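Bacteriocin immunity protein (Pseudomonas aeruginosa pao1, PDB 4UHP) binds the DNase domain of pyocin AP41, its cognate bacteriocin, in an ultra-high-affinity complex and so protects the producing cell from the toxin. Local coordinates at the interface of chains B and A. Sequence-based numbering; all coordinates share one arbitrary frame. Chains: chain A, Bacteriocin immunity protein; chain B, Large component of pyocin AP41.

Contacts 1 and 2 are neighbouring patches of one toxin–immunity interface, the centres of their C-alpha atoms about 9 Å apart. Both draw on helix 31-49 of chain A, and they share B:Leu78, A:Leu34 and A:Asp39. Contact 1 is mainly aromatic and apolar, made by helix 68-75 and B:Tyr81 of the DNase against A:Phe22, A:Met38 and helix 56-59. Contact 2 is mainly ionic: B:Arg46, B:Arg49 and B:Lys93 converge on A:Glu35, and B:Lys93 also reaches A:Asp39. Greasy packing thus adjoins a charge cluster, a pairing that would favour both tight and selective recognition of the cognate toxin.

Contact 1: the interface of chains B and A. Residues chain B 69, 72-73, 78, 81; chain A 21-22, 24, 34, 38-39, 42, 58-59.
This heterodimer interface joins a colicin/pyocin-type immunity protein to its cognate DNase through an aromatic core rimmed by hydrogen bonds and waters. A:Phe59, its CG anti to the carbonyl carbon (chi1 -61°), is the hub. B:Tyr81 stacks on one face, the rings only 3° from parallel and their centroids 4.1 Å apart, while A:Ile58 CG2 backs the opposite face. B:Phe73 stands at a right angle to the same ring, so that the rim of A:Phe59 meets the face of B:Phe73, CE1 to CE1 at 3.5 Å. The tip of B:Phe73 continues to A:Met38, whose chain bends at chi2 and chi3 and brings its methyl CE to 3.6 Å from B:Phe73 CZ. That methyl also covers one face of A:Phe22, whose other face carries A:Ile58 CD1. B:Leu78 CD1 crosses A:Leu34 and touches its CG at 3.9 Å.

Polar groups border this core. B:Ser69 OG, anti to its backbone N, donates to the backbone carbonyl A:Phe22 O at 3.1 Å, approaching from above the carbonyl plane. B:Tyr72 lays a ring face over the backbone N of the poorly ordered A:Lys24, its phenol OH 3.0 Å from A:Lys24 O, which lies too steeply over the ring for a good hydrogen bond; water 2, 2.6 Å from B:Tyr72 OH, links it to A:Glu21 O and A:Lys24 O. At the far end, the B:Tyr81 hydroxyl reaches toward A:Val42 CG2 and binds water 3, which lies 2.7 Å from the carboxylate oxygen A:Asp39 OD1.

Contact 2: the interface of chains B and A. Residues chain B 46, 49-50, 76, 78-79, 93; chain A 31-32, 34-35, 39.
Helix 31-49 of chain A begins at A:Gly31, whose phi/psi of 60/-131° mark the turn into the helix, and presents A:Ser32, A:Glu35 and A:Asp39 to helix 45-56 and the extended segments of B:Leu78 and B:Lys93. A:Glu35 is the focus of this ionic part of the immunity protein–DNase interface. Its CG lies anti to the backbone N and the chain runs extended, pushing the carboxylate among three basic side chains.

B:Arg46, bent at chi2, crosses it obliquely and grips one oxygen end-on with both terminal nitrogens. B:Arg46 NH1 lies 2.6 Å and B:Arg46 NH2 2.7 Å from A:Glu35 OE1. The acceptor sits in the guanidinium plane, but NH1 meets it from above the carboxylate plane and NH2 nearly along the C-O axis, the two planes being 56° apart. B:Glu50 OE2 turns its anti lone pair to B:Arg46 NE at 3.0 Å, which should help hold the guanidinium at its NE edge, while A:Ser32 CB packs over one of its faces.

The other oxygen, A:Glu35 OE2, faces B:Arg49, which comes fully extended and tip to tip. B:Arg49 NH2 is 2.8 Å from A:Glu35 OE2, a salt bridge without a hydrogen bond because the N-H points away. So many positive charges would be expected to keep A:Glu35 ionised.

B:Lys93, extended beyond CG, bridges two acids: NZ donates to A:Glu35 OE2 from above its plane at 3.1 Å, and the B:Lys93 side chain crosses that of A:Asp39 at about a right angle. Beside the charges, the side chains of B:Leu78 and A:Glu35 run past each other in opposite directions, CD2 against CB, and B:Gln76 CB packs on A:Leu34 CD2. Water 5 joins B:Gln76 O to A:Gly31 N. The ammonium B:Lys93 NZ lies on the syn lone pair of A:Asp39 OD1, 2.9 Å away.

Contact 1: the interface of chains B and A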
# COMPACT_ATOMS: atom_id res chain seq x y z
N SER B 69 8.56 4.66 -0.83
CA SER B 69 7.33 5.06 -0.15
C SER B 69 6.59 3.84 0.40
O SER B 69 6.18 3.82 1.56
CB SER B 69 6.42 5.85 -1.09
OG SER B 69 5.30 6.35 -0.39
N TYR B 72 8.32 2.41 3.47
CA TYR B 72 8.01 3.10 4.71
C TYR B 72 6.66 2.65 5.26
O TYR B 72 6.52 2.43 6.46
CB TYR B 72 8.00 4.62 4.52
CG TYR B 72 7.24 5.32 5.61
CD1 TYR B 72 7.76 5.43 6.89
CD2 TYR B 72 5.97 5.86 5.37
CE1 TYR B 72 7.06 6.06 7.90
CE2 TYR B 72 5.26 6.48 6.38
CZ TYR B 72 5.81 6.58 7.64
OH TYR B 72 5.10 7.21 8.64
N PHE B 73 5.68 2.52 4.37
CA PHE B 73 4.34 2.14 4.78
C PHE B 73 4.30 0.78 5.46
O PHE B 73 3.76 0.65 6.56
CB PHE B 73 3.39 2.16 3.58
CG PHE B 73 2.70 3.47 3.38
CD1 PHE B 73 3.44 4.62 3.13
CD2 PHE B 73 1.32 3.57 3.44
CE1 PHE B 73 2.81 5.84 2.95
CE2 PHE B 73 0.69 4.79 3.26
CZ PHE B 73 1.43 5.92 3.01
N LEU B 78 1.38 -0.57 7.68
CA LEU B 78 0.36 -0.12 6.75
C LEU B 78 0.43 -0.90 5.44
O LEU B 78 1.51 -1.22 4.96
CB LEU B 78 0.50 1.38 6.47
CG LEU B 78 0.56 2.31 7.68
CD1 LEU B 78 0.48 3.77 7.25
CD2 LEU B 78 -0.55 1.98 8.67
N TYR B 81 0.49 0.29 -1.49
CA TYR B 81 -0.41 0.63 -2.58
C TYR B 81 -0.02 -0.07 -3.87
O TYR B 81 1.16 -0.16 -4.21
CB TYR B 81 -0.44 2.15 -2.79
CG TYR B 81 -1.24 2.89 -1.75
CD1 TYR B 81 -0.81 2.97 -0.43
CD2 TYR B 81 -2.43 3.52 -2.09
CE1 TYR B 81 -1.55 3.66 0.52
CE2 TYR B 81 -3.17 4.21 -1.15
CZ TYR B 81 -2.72 4.27 0.15
OH TYR B 81 -3.46 4.96 1.09
N GLU A 21 5.74 13.09 4.29
CA GLU A 21 5.03 12.27 5.25
C GLU A 21 4.79 10.86 4.71
O GLU A 21 4.45 9.95 5.46
CB GLU A 21 3.70 12.95 5.64
CG GLU A 21 3.10 12.47 6.95
CD GLU A 21 2.23 13.51 7.62
OE1 GLU A 21 2.30 14.70 7.24
OE2 GLU A 21 1.46 13.14 8.53
N PHE A 22 4.98 10.69 3.41
CA PHE A 22 4.88 9.37 2.78
C PHE A 22 6.19 8.59 2.89
O PHE A 22 6.32 7.50 2.33
CB PHE A 22 4.47 9.50 1.32
CG PHE A 22 3.07 10.02 1.12
CD1 PHE A 22 1.99 9.16 1.10
CD2 PHE A 22 2.84 11.38 0.97
CE1 PHE A 22 0.71 9.64 0.93
CE2 PHE A 22 1.56 11.86 0.80
CZ PHE A 22 0.49 10.99 0.78
N LYS A 24 8.28 9.29 6.07
CA LYS A 24 8.61 9.37 7.48
C LYS A 24 7.35 9.51 8.32
O LYS A 24 6.29 9.87 7.80
CB LYS A 24 9.56 10.54 7.76
CG LYS A 24 8.84 11.84 8.11
CD LYS A 24 9.83 12.96 8.40
CE LYS A 24 9.95 13.91 7.21
NZ LYS A 24 10.50 15.24 7.61
N LEU A 34 -2.83 6.21 12.05
CA LEU A 34 -1.82 6.60 11.08
C LEU A 34 -2.32 6.31 9.68
O LEU A 34 -2.17 7.13 8.77
CB LEU A 34 -0.50 5.87 11.34
CG LEU A 34 0.61 6.12 10.32
CD1 LEU A 34 0.96 7.60 10.24
CD2 LEU A 34 1.85 5.30 10.67
N MET A 38 -2.93 8.80 6.45
CA MET A 38 -2.27 8.60 5.17
C MET A 38 -3.31 8.39 4.07
O MET A 38 -3.13 8.84 2.94
CB MET A 38 -1.30 7.42 5.23
CG MET A 38 -0.20 7.59 6.28
SD MET A 38 0.61 9.21 6.22
CE MET A 38 1.29 9.20 4.57
N ASP A 39 -4.42 7.72 4.41
CA ASP A 39 -5.55 7.59 3.49
C ASP A 39 -6.02 8.98 3.04
O ASP A 39 -6.22 9.22 1.85
CB ASP A 39 -6.71 6.84 4.15
CG ASP A 39 -6.47 5.34 4.22
OD1 ASP A 39 -5.32 4.90 3.99
OD2 ASP A 39 -7.42 4.59 4.52
N VAL A 42 -3.32 10.74 0.75
CA VAL A 42 -3.31 10.16 -0.59
C VAL A 42 -4.43 10.71 -1.46
O VAL A 42 -4.20 11.16 -2.58
CB VAL A 42 -3.44 8.62 -0.55
CG1 VAL A 42 -3.78 8.09 -1.94
CG2 VAL A 42 -2.17 7.99 -0.03
N ILE A 58 3.43 8.69 -6.17
CA ILE A 58 4.09 8.48 -4.89
C ILE A 58 4.60 7.05 -4.73
O ILE A 58 5.78 6.83 -4.44
CB ILE A 58 3.15 8.79 -3.71
CG1 ILE A 58 2.69 10.25 -3.78
CG2 ILE A 58 3.83 8.49 -2.39
CD1 ILE A 58 1.67 10.60 -2.71
N PHE A 59 3.70 6.08 -4.91
CA PHE A 59 3.99 4.69 -4.56
C PHE A 59 4.59 3.88 -5.71
O PHE A 59 5.16 2.81 -5.48
CB PHE A 59 2.72 4.01 -4.05
CG PHE A 59 2.14 4.65 -2.82
CD1 PHE A 59 2.76 4.50 -1.59
CD2 PHE A 59 0.98 5.39 -2.89
CE1 PHE A 59 2.23 5.09 -0.45
CE2 PHE A 59 0.44 5.98 -1.76
CZ PHE A 59 1.07 5.83 -0.53
O HOH W 1 8.75 6.39 -3.58
O HOH W 2 3.27 8.76 7.67
O HOH W 3 -2.72 4.44 3.50

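Contact 2: the interface of chains B and A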
# COMPACT_ATOMS: atom_id res chain seq x y z
N ARG B 46 -7.27 -6.77 12.69
CA ARG B 46 -6.53 -5.53 12.50
C ARG B 46 -5.12 -5.66 13.05
O ARG B 46 -4.16 -5.17 12.46
CB ARG B 46 -7.26 -4.36 13.18
CG ARG B 46 -6.50 -3.05 13.15
CD ARG B 46 -6.30 -2.55 11.73
NE ARG B 46 -5.20 -1.59 11.63
CZ ARG B 46 -4.87 -0.93 10.52
NH1 ARG B 46 -5.56 -1.13 9.40
NH2 ARG B 46 -3.86 -0.08 10.53
N ARG B 49 -3.18 -7.91 10.63
CA ARG B 49 -2.89 -7.17 9.40
C ARG B 49 -1.68 -6.26 9.58
O ARG B 49 -0.82 -6.19 8.70
CB ARG B 49 -4.12 -6.35 8.97
CG ARG B 49 -3.84 -5.38 7.84
CD ARG B 49 -5.10 -4.61 7.43
NE ARG B 49 -4.77 -3.52 6.50
CZ ARG B 49 -5.67 -2.72 5.94
NH1 ARG B 49 -6.96 -2.87 6.21
NH2 ARG B 49 -5.28 -1.76 5.11
N GLU B 50 -1.62 -5.58 10.71
CA GLU B 50 -0.49 -4.71 11.01
C GLU B 50 0.80 -5.52 11.10
O GLU B 50 1.83 -5.13 10.55
CB GLU B 50 -0.72 -3.94 12.31
CG GLU B 50 -1.83 -2.91 12.21
CD GLU B 50 -2.01 -2.13 13.49
OE1 GLU B 50 -1.23 -2.36 14.44
OE2 GLU B 50 -2.92 -1.28 13.55
N GLN B 76 5.49 0.58 8.91
CA GLN B 76 4.59 1.11 9.93
C GLN B 76 3.37 0.22 10.12
O GLN B 76 2.44 0.58 10.84
CB GLN B 76 4.16 2.53 9.56
CG GLN B 76 5.31 3.49 9.36
CD GLN B 76 6.18 3.62 10.60
OE1 GLN B 76 5.71 4.02 11.66
NE2 GLN B 76 7.46 3.27 10.46
N LEU B 78 1.38 -0.57 7.68
CA LEU B 78 0.36 -0.12 6.75
C LEU B 78 0.43 -0.90 5.44
O LEU B 78 1.51 -1.22 4.96
CB LEU B 78 0.50 1.38 6.47
CG LEU B 78 0.56 2.31 7.68
CD1 LEU B 78 0.48 3.77 7.25
CD2 LEU B 78 -0.55 1.98 8.67
N ALA B 79 -0.73 -1.19 4.87
CA ALA B 79 -0.79 -1.88 3.58
C ALA B 79 -0.18 -1.02 2.49
O ALA B 79 -0.44 0.18 2.43
CB ALA B 79 -2.22 -2.25 3.24
N LYS B 93 -5.09 -0.21 -2.17
CA LYS B 93 -4.12 -0.96 -1.38
C LYS B 93 -4.12 -2.44 -1.71
O LYS B 93 -5.15 -3.01 -2.07
CB LYS B 93 -4.40 -0.79 0.11
CG LYS B 93 -4.54 0.64 0.59
CD LYS B 93 -5.00 0.66 2.04
CE LYS B 93 -5.37 2.06 2.49
NZ LYS B 93 -5.89 2.07 3.88
N GLY A 31 -0.66 2.67 13.90
CA GLY A 31 -1.76 1.76 13.64
C GLY A 31 -2.84 2.31 12.73
O GLY A 31 -2.56 2.86 11.66
N SER A 32 -4.09 2.16 13.17
CA SER A 32 -5.24 2.55 12.36
C SER A 32 -5.33 4.06 12.19
O SER A 32 -5.77 4.54 11.14
CB SER A 32 -6.53 2.01 12.98
OG SER A 32 -6.65 2.41 14.34
N LEU A 34 -2.83 6.21 12.05
CA LEU A 34 -1.82 6.60 11.08
C LEU A 34 -2.32 6.31 9.68
O LEU A 34 -2.17 7.13 8.77
CB LEU A 34 -0.50 5.87 11.34
CG LEU A 34 0.61 6.12 10.32
CD1 LEU A 34 0.96 7.60 10.24
CD2 LEU A 34 1.85 5.30 10.67
N GLU A 35 -2.94 5.15 9.51
CA GLU A 35 -3.40 4.72 8.20
C GLU A 35 -4.51 5.62 7.67
O GLU A 35 -4.54 5.94 6.49
CB GLU A 35 -3.89 3.27 8.25
CG GLU A 35 -4.17 2.69 6.88
CD GLU A 35 -4.10 1.18 6.87
OE1 GLU A 35 -4.16 0.56 7.95
OE2 GLU A 35 -3.98 0.60 5.77
N ASP A 39 -4.42 7.72 4.41
CA ASP A 39 -5.55 7.59 3.49
C ASP A 39 -6.02 8.98 3.04
O ASP A 39 -6.22 9.22 1.85
CB ASP A 39 -6.71 6.84 4.15
CG ASP A 39 -6.47 5.34 4.22
OD1 ASP A 39 -5.32 4.90 3.99
OD2 ASP A 39 -7.42 4.59 4.52
O HOH W 4 -1.91 2.05 4.05
O HOH W 5 1.98 1.86 12.91